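Local coordinates for suppressor of fused homolog (Drosophila melanogaster, PDB 6LPH), which probably binds and sequesters transcription factors in the cytoplasm, and here, as its N-terminal part, holds a bound peptide of its complex with Fu, at residues P35-T40 against Y54-N59; P70-I75 against R127-P132. One frame throughout, in Å; residues are numbered along the deposited sequence.

Contact 1 of 2, residues P35-T40 against Y54-N59; sequences PLQVTT and YISMYN
The side-chain amide of Q37 gives an N-H to the hydroxyl of S56, NE2 to OG 2.8 Å, and the oxygen lies close to the amide plane, so the bond uses the in-plane direction of the N-H. Q37 CG stands anti to the carbonyl carbon (chi1 -58°) and the chain is extended beyond it, which carries the amide across to the neighbouring strand. There the amide plane is nearly parallel to the Y54 ring (6°), and Q37 OE1 comes obliquely to 3.9 Å from Y54 CD2. The same OE1 accepts a hydrogen bond from a polar side chain of the bound peptide, so both ends of the group are fixed. An alanine here would probably leave the S56 hydroxyl without this donor and the peptide side chain without its partner, and open a gap beside Y54. Further along the same face, T39 CG2 packs 3.8 Å from Y54 CE2, while T39 OG1 is engaged by the peptide. P35 sets CB over one face of the Y58 ring, 4.0 Å from its centroid and 21° off the normal; Y29 stacks with that tyrosine. On the reverse face M57, bent at its last torsion, brings CE to 3.7 Å from L36 CB and also near V38 CG2. The backbones pair at V38 and I55, with V38 N to I55 O 2.9 Å and the reciprocal bond equally long, and a water links L36 N to M57 O. The two segments run nearly antiparallel. This is an antiparallel ladder at the sheet margin, where strand 36-40 also pairs antiparallel with a strand of the bound peptide: beta-sheet augmentation at a peptide-binding edge.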
loop_
_atom_site.group_PDB
_atom_site.type_symbol
_atom_site.label_atom_id
_atom_site.label_comp_id
_atom_site.label_asym_id
_atom_site.label_seq_id
_atom_site.Cartn_x
_atom_site.Cartn_y
_atom_site.Cartn_z
ATOM N N PRO A 35 5.902 -0.595 -15.216
ATOM C CA PRO A 35 5.764 -1.558 -14.134
ATOM C C PRO A 35 4.589 -2.490 -14.407
ATOM O O PRO A 35 3.682 -2.145 -15.200
ATOM C CB PRO A 35 5.439 -0.675 -12.918
ATOM C CG PRO A 35 4.751 0.539 -13.510
ATOM C CD PRO A 35 5.484 0.767 -14.802
ATOM N N LEU A 36 4.640 -3.671 -13.798
ATOM C CA LEU A 36 3.469 -4.516 -13.682
ATOM C C LEU A 36 2.361 -3.783 -12.928
ATOM O O LEU A 36 2.636 -3.067 -11.968
ATOM C CB LEU A 36 3.829 -5.756 -12.866
ATOM C CG LEU A 36 4.149 -7.139 -13.438
ATOM C CD1 LEU A 36 4.235 -7.214 -14.955
ATOM C CD2 LEU A 36 5.358 -7.734 -12.740
ATOM N N GLN A 37 1.116 -3.987 -13.357
ATOM C CA GLN A 37 -0.042 -3.562 -12.590
ATOM C C GLN A 37 -0.993 -4.717 -12.349
ATOM O O GLN A 37 -1.161 -5.577 -13.198
ATOM C CB GLN A 37 -0.807 -2.466 -13.301
ATOM C CG GLN A 37 0.020 -1.226 -13.592
ATOM C CD GLN A 37 -0.839 -0.047 -13.987
ATOM O OE1 GLN A 37 -1.536 -0.059 -15.028
ATOM N NE2 GLN A 37 -0.808 0.976 -13.164
ATOM N N VAL A 38 -1.627 -4.718 -11.188
ATOM C CA VAL A 38 -2.809 -5.546 -10.986
ATOM C C VAL A 38 -3.980 -4.668 -11.437
ATOM O O VAL A 38 -4.198 -3.577 -10.905
ATOM C CB VAL A 38 -2.956 -6.024 -9.521
ATOM C CG1 VAL A 38 -4.264 -6.802 -9.332
ATOM C CG2 VAL A 38 -1.797 -6.939 -9.136
ATOM N N THR A 39 -4.719 -5.164 -12.421
ATOM C CA THR A 39 -5.743 -4.414 -13.136
ATOM C C THR A 39 -7.126 -5.067 -12.907
ATOM O O THR A 39 -7.279 -6.285 -13.031
ATOM C CB THR A 39 -5.379 -4.412 -14.628
ATOM O OG1 THR A 39 -4.068 -3.826 -14.781
ATOM C CG2 THR A 39 -6.377 -3.631 -15.434
ATOM N N THR A 40 -8.124 -4.277 -12.541
ATOM C CA THR A 40 -9.441 -4.870 -12.377
ATOM C C THR A 40 -10.148 -5.040 -13.725
ATOM O O THR A 40 -9.953 -4.255 -14.675
ATOM C CB THR A 40 -10.296 -4.162 -11.293
ATOM O OG1 THR A 40 -10.831 -2.970 -11.818
ATOM C CG2 THR A 40 -9.427 -3.769 -10.102
ATOM N N TYR A 54 -6.500 0.086 -10.672
ATOM C CA TYR A 54 -5.131 -0.417 -10.922
ATOM C C TYR A 54 -4.323 -0.339 -9.621
ATOM O O TYR A 54 -4.583 0.531 -8.790
ATOM C CB TYR A 54 -4.352 0.436 -11.977
ATOM C CG TYR A 54 -5.133 0.802 -13.220
ATOM C CD1 TYR A 54 -5.703 2.083 -13.359
ATOM C CD2 TYR A 54 -5.337 -0.133 -14.231
ATOM C CE1 TYR A 54 -6.449 2.425 -14.490
ATOM C CE2 TYR A 54 -6.084 0.178 -15.355
ATOM C CZ TYR A 54 -6.630 1.460 -15.476
ATOM O OH TYR A 54 -7.361 1.777 -16.586
ATOM N N ILE A 55 -3.336 -1.231 -9.476
ATOM C CA ILE A 55 -2.306 -1.140 -8.446
ATOM C C ILE A 55 -0.972 -1.355 -9.147
ATOM O O ILE A 55 -0.719 -2.420 -9.714
ATOM C CB ILE A 55 -2.537 -2.149 -7.302
ATOM C CG1 ILE A 55 -3.849 -1.760 -6.607
ATOM C CG2 ILE A 55 -1.362 -2.148 -6.295
ATOM C CD1 ILE A 55 -4.632 -2.917 -6.104
ATOM N N SER A 56 -0.139 -0.325 -9.157
ATOM C CA SER A 56 1.206 -0.478 -9.705
ATOM C C SER A 56 2.121 -1.149 -8.691
ATOM O O SER A 56 1.991 -0.936 -7.492
ATOM C CB SER A 56 1.815 0.881 -10.051
ATOM O OG SER A 56 1.229 1.386 -11.232
ATOM N N MET A 57 3.095 -1.901 -9.187
ATOM C CA MET A 57 4.060 -2.583 -8.298
ATOM C C MET A 57 5.459 -2.244 -8.768
ATOM O O MET A 57 5.768 -2.431 -9.952
ATOM C CB MET A 57 3.827 -4.098 -8.366
ATOM C CG MET A 57 2.362 -4.481 -8.126
ATOM S SD MET A 57 2.183 -6.283 -7.907
ATOM C CE MET A 57 2.302 -6.798 -9.615
ATOM N N TYR A 58 6.297 -1.712 -7.872
ATOM C CA TYR A 58 7.663 -1.368 -8.239
ATOM C C TYR A 58 8.650 -2.109 -7.349
ATOM O O TYR A 58 8.333 -2.438 -6.215
ATOM C CB TYR A 58 7.899 0.144 -8.056
ATOM C CG TYR A 58 7.217 1.024 -9.069
ATOM C CD1 TYR A 58 5.934 1.567 -8.820
ATOM C CD2 TYR A 58 7.842 1.323 -10.282
ATOM C CE1 TYR A 58 5.301 2.375 -9.757
ATOM C CE2 TYR A 58 7.233 2.167 -11.215
ATOM C CZ TYR A 58 5.975 2.687 -10.955
ATOM O OH TYR A 58 5.376 3.491 -11.901
ATOM N N ASN A 59 9.847 -2.347 -7.878
ATOM C CA ASN A 59 10.970 -2.786 -7.064
ATOM C C ASN A 59 11.725 -1.581 -6.583
ATOM O O ASN A 59 12.040 -0.689 -7.384
ATOM C CB ASN A 59 11.949 -3.647 -7.880
ATOM C CG ASN A 59 13.100 -4.168 -7.029
ATOM O OD1 ASN A 59 12.884 -4.964 -6.134
ATOM N ND2 ASN A 59 14.312 -3.708 -7.292
HETATM O O HOH W 1 6.809 -4.176 -11.794
#

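Contact 2 of 2, residues P70-I75 against R127-P132; sequences PHWHYI and RPPTWP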
loop_
_atom_site.group_PDB
_atom_site.type_symbol
_atom_site.label_atom_id
_atom_site.label_comp_id
_atom_site.label_asym_id
_atom_site.label_seq_id
_atom_site.Cartn_x
_atom_site.Cartn_y
_atom_site.Cartn_z
ATOM N N PRO A 70 15.790 -3.467 0.543
ATOM C CA PRO A 70 15.101 -3.740 -0.724
ATOM C C PRO A 70 13.679 -4.175 -0.446
ATOM O O PRO A 70 13.431 -4.920 0.527
ATOM C CB PRO A 70 15.881 -4.905 -1.343
ATOM C CG PRO A 70 16.951 -5.268 -0.374
ATOM C CD PRO A 70 16.948 -4.355 0.797
ATOM N N HIS A 71 12.749 -3.708 -1.280
ATOM C CA HIS A 71 11.349 -3.997 -1.038
ATOM C C HIS A 71 10.515 -3.804 -2.277
ATOM O O HIS A 71 10.993 -3.292 -3.310
ATOM C CB HIS A 71 10.833 -3.164 0.133
ATOM C CG HIS A 71 10.794 -1.659 -0.124
ATOM N ND1 HIS A 71 11.851 -0.836 0.130
ATOM C CD2 HIS A 71 9.756 -0.839 -0.537
ATOM C CE1 HIS A 71 11.508 0.437 -0.146
ATOM N NE2 HIS A 71 10.231 0.435 -0.575
ATOM N N TRP A 72 9.261 -4.244 -2.171
ATOM C CA TRP A 72 8.255 -4.046 -3.190
ATOM C C TRP A 72 7.391 -2.864 -2.812
ATOM O O TRP A 72 6.975 -2.764 -1.656
ATOM C CB TRP A 72 7.391 -5.282 -3.228
ATOM C CG TRP A 72 8.142 -6.570 -3.488
ATOM C CD1 TRP A 72 8.287 -7.670 -2.637
ATOM C CD2 TRP A 72 8.836 -6.941 -4.706
ATOM N NE1 TRP A 72 9.008 -8.687 -3.254
ATOM C CE2 TRP A 72 9.371 -8.307 -4.489
ATOM C CE3 TRP A 72 9.069 -6.319 -5.913
ATOM C CZ2 TRP A 72 10.103 -8.962 -5.455
ATOM C CZ3 TRP A 72 9.824 -7.008 -6.882
ATOM C CH2 TRP A 72 10.307 -8.289 -6.657
ATOM N N HIS A 73 7.106 -1.960 -3.756
ATOM C CA HIS A 73 6.330 -0.716 -3.459
ATOM C C HIS A 73 5.039 -0.753 -4.278
ATOM O O HIS A 73 5.083 -0.871 -5.528
ATOM C CB HIS A 73 7.181 0.478 -3.820
ATOM C CG HIS A 73 6.602 1.830 -3.448
ATOM N ND1 HIS A 73 7.065 2.976 -4.009
ATOM C CD2 HIS A 73 5.605 2.213 -2.548
ATOM C CE1 HIS A 73 6.412 4.046 -3.499
ATOM N NE2 HIS A 73 5.530 3.597 -2.589
ATOM N N TYR A 74 3.901 -0.736 -3.585
ATOM C CA TYR A 74 2.591 -0.825 -4.227
ATOM C C TYR A 74 1.897 0.531 -4.193
ATOM O O TYR A 74 1.941 1.193 -3.161
ATOM C CB TYR A 74 1.719 -1.801 -3.448
ATOM C CG TYR A 74 2.340 -3.192 -3.459
ATOM C CD1 TYR A 74 3.346 -3.534 -2.558
ATOM C CD2 TYR A 74 1.960 -4.121 -4.417
ATOM C CE1 TYR A 74 3.914 -4.849 -2.565
ATOM C CE2 TYR A 74 2.510 -5.444 -4.424
ATOM C CZ TYR A 74 3.511 -5.765 -3.501
ATOM O OH TYR A 74 4.103 -7.014 -3.508
ATOM N N ILE A 75 1.266 0.931 -5.305
ATOM C CA ILE A 75 0.524 2.250 -5.359
ATOM C C ILE A 75 -0.849 2.051 -5.998
ATOM O O ILE A 75 -0.936 1.490 -7.095
ATOM C CB ILE A 75 1.307 3.367 -6.079
ATOM C CG1 ILE A 75 2.701 3.537 -5.475
ATOM C CG2 ILE A 75 0.535 4.721 -5.989
ATOM C CD1 ILE A 75 3.778 2.825 -6.249
ATOM N N ARG A 127 9.000 -11.763 -9.882
ATOM C CA ARG A 127 7.681 -11.112 -9.840
ATOM C C ARG A 127 7.363 -10.642 -8.399
ATOM O O ARG A 127 7.606 -11.372 -7.461
ATOM C CB ARG A 127 6.645 -12.120 -10.347
ATOM C CG ARG A 127 5.250 -11.576 -10.643
ATOM C CD ARG A 127 4.768 -12.178 -11.954
ATOM N NE ARG A 127 5.832 -12.032 -12.950
ATOM C CZ ARG A 127 5.886 -12.661 -14.113
ATOM N NH1 ARG A 127 4.927 -13.512 -14.470
ATOM N NH2 ARG A 127 6.915 -12.436 -14.919
ATOM N N PRO A 128 6.841 -9.417 -8.212
ATOM C CA PRO A 128 6.429 -9.018 -6.861
ATOM C C PRO A 128 5.254 -9.880 -6.403
ATOM O O PRO A 128 4.464 -10.314 -7.252
ATOM C CB PRO A 128 5.908 -7.580 -7.046
ATOM C CG PRO A 128 6.433 -7.131 -8.387
ATOM C CD PRO A 128 6.561 -8.370 -9.213
ATOM N N PRO A 129 5.117 -10.115 -5.084
ATOM C CA PRO A 129 3.892 -10.751 -4.586
ATOM C C PRO A 129 2.685 -9.891 -4.928
ATOM O O PRO A 129 2.797 -8.651 -4.985
ATOM C CB PRO A 129 4.093 -10.779 -3.075
ATOM C CG PRO A 129 5.535 -10.546 -2.834
ATOM C CD PRO A 129 6.017 -9.720 -3.987
ATOM N N THR A 130 1.550 -10.530 -5.204
ATOM C CA THR A 130 0.369 -9.785 -5.613
ATOM C C THR A 130 -0.654 -9.743 -4.500
ATOM O O THR A 130 -1.633 -9.015 -4.579
ATOM C CB THR A 130 -0.279 -10.338 -6.908
ATOM O OG1 THR A 130 -0.539 -11.744 -6.750
ATOM C CG2 THR A 130 0.623 -10.136 -8.133
ATOM N N TRP A 131 -0.423 -10.494 -3.434
ATOM C CA TRP A 131 -1.361 -10.452 -2.300
ATOM C C TRP A 131 -1.635 -9.050 -1.743
ATOM O O TRP A 131 -2.752 -8.803 -1.289
ATOM C CB TRP A 131 -1.023 -11.499 -1.214
ATOM C CG TRP A 131 0.234 -11.171 -0.420
ATOM C CD1 TRP A 131 1.500 -11.724 -0.568
ATOM C CD2 TRP A 131 0.373 -10.175 0.668
ATOM N NE1 TRP A 131 2.381 -11.167 0.327
ATOM C CE2 TRP A 131 1.773 -10.229 1.094
ATOM C CE3 TRP A 131 -0.493 -9.272 1.297
ATOM C CZ2 TRP A 131 2.264 -9.428 2.129
ATOM C CZ3 TRP A 131 0.012 -8.469 2.336
ATOM C CH2 TRP A 131 1.358 -8.528 2.723
ATOM N N PRO A 132 -0.654 -8.108 -1.790
ATOM C CA PRO A 132 -0.972 -6.769 -1.260
ATOM C C PRO A 132 -2.065 -6.032 -2.039
ATOM O O PRO A 132 -2.703 -5.134 -1.488
ATOM C CB PRO A 132 0.391 -6.039 -1.316
ATOM C CG PRO A 132 1.370 -7.200 -1.108
ATOM C CD PRO A 132 0.792 -8.207 -2.061
#
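Y74 donates its hydroxyl proton to the backbone carbonyl of P129, OH to O 2.6 Å, the acceptor lying at the edge of the phenol ring near its plane. The hydroxyl lies well off the C=O direction (C=O...donor angle 131°) and out of the carbonyl plane. One face of the same ring carries P132, whose CB stands 3.7 Å from the ring centroid, almost on the normal; edge bond and face contact together limit how the phenol can turn. W72 offers one indole face to two consecutive prolines. P128 CA sits over the six-membered ring, 3.6 Å from its centroid, and P129 CD over the five-membered ring at 3.4 Å, both as CH-pi contacts. Both aromatic side chains have CG anti to the carbonyl carbon, and both reach from the same side of strand 71-77.

In the next shell, W72 NE1 hydrogen-bonds to E114 OE2, and K110 makes a cation-pi contact with the indole. M57 of the adjacent strand touches P128, and F106 meets P132. Next to the anchored carbonyl, T130 OG1 bonds to a polar side chain of the bound peptide. The proline-rich loop is thus held to the sheet by CH-pi contacts and the Y74-P129 hydrogen bond as it enters helix 131-146, an aromatic-proline packing that joins sheet to helix in the SUFU fold.

Overall arrangement
Contacts 1 and 2 have centres about 9 Å apart, on the same side of the chain's centre, and follow in series along the sequence. They meet in one mixed sheet: strand 54-60 of contact 1 lies between strands 36-40 and 71-77, and the latter supplies contact 2. Backbone pairing of Y58 with H73 and S56 with I75 joins them, and M57 SD packs on Y74 CE2 at 3.6 Å. Helix 131-146, which begins in contact 2, also receives V38 and I55 of contact 1. Both regions touch the bound peptide, so the sheet edge and the loop before the helix contribute to one binding surface of this N-terminal part.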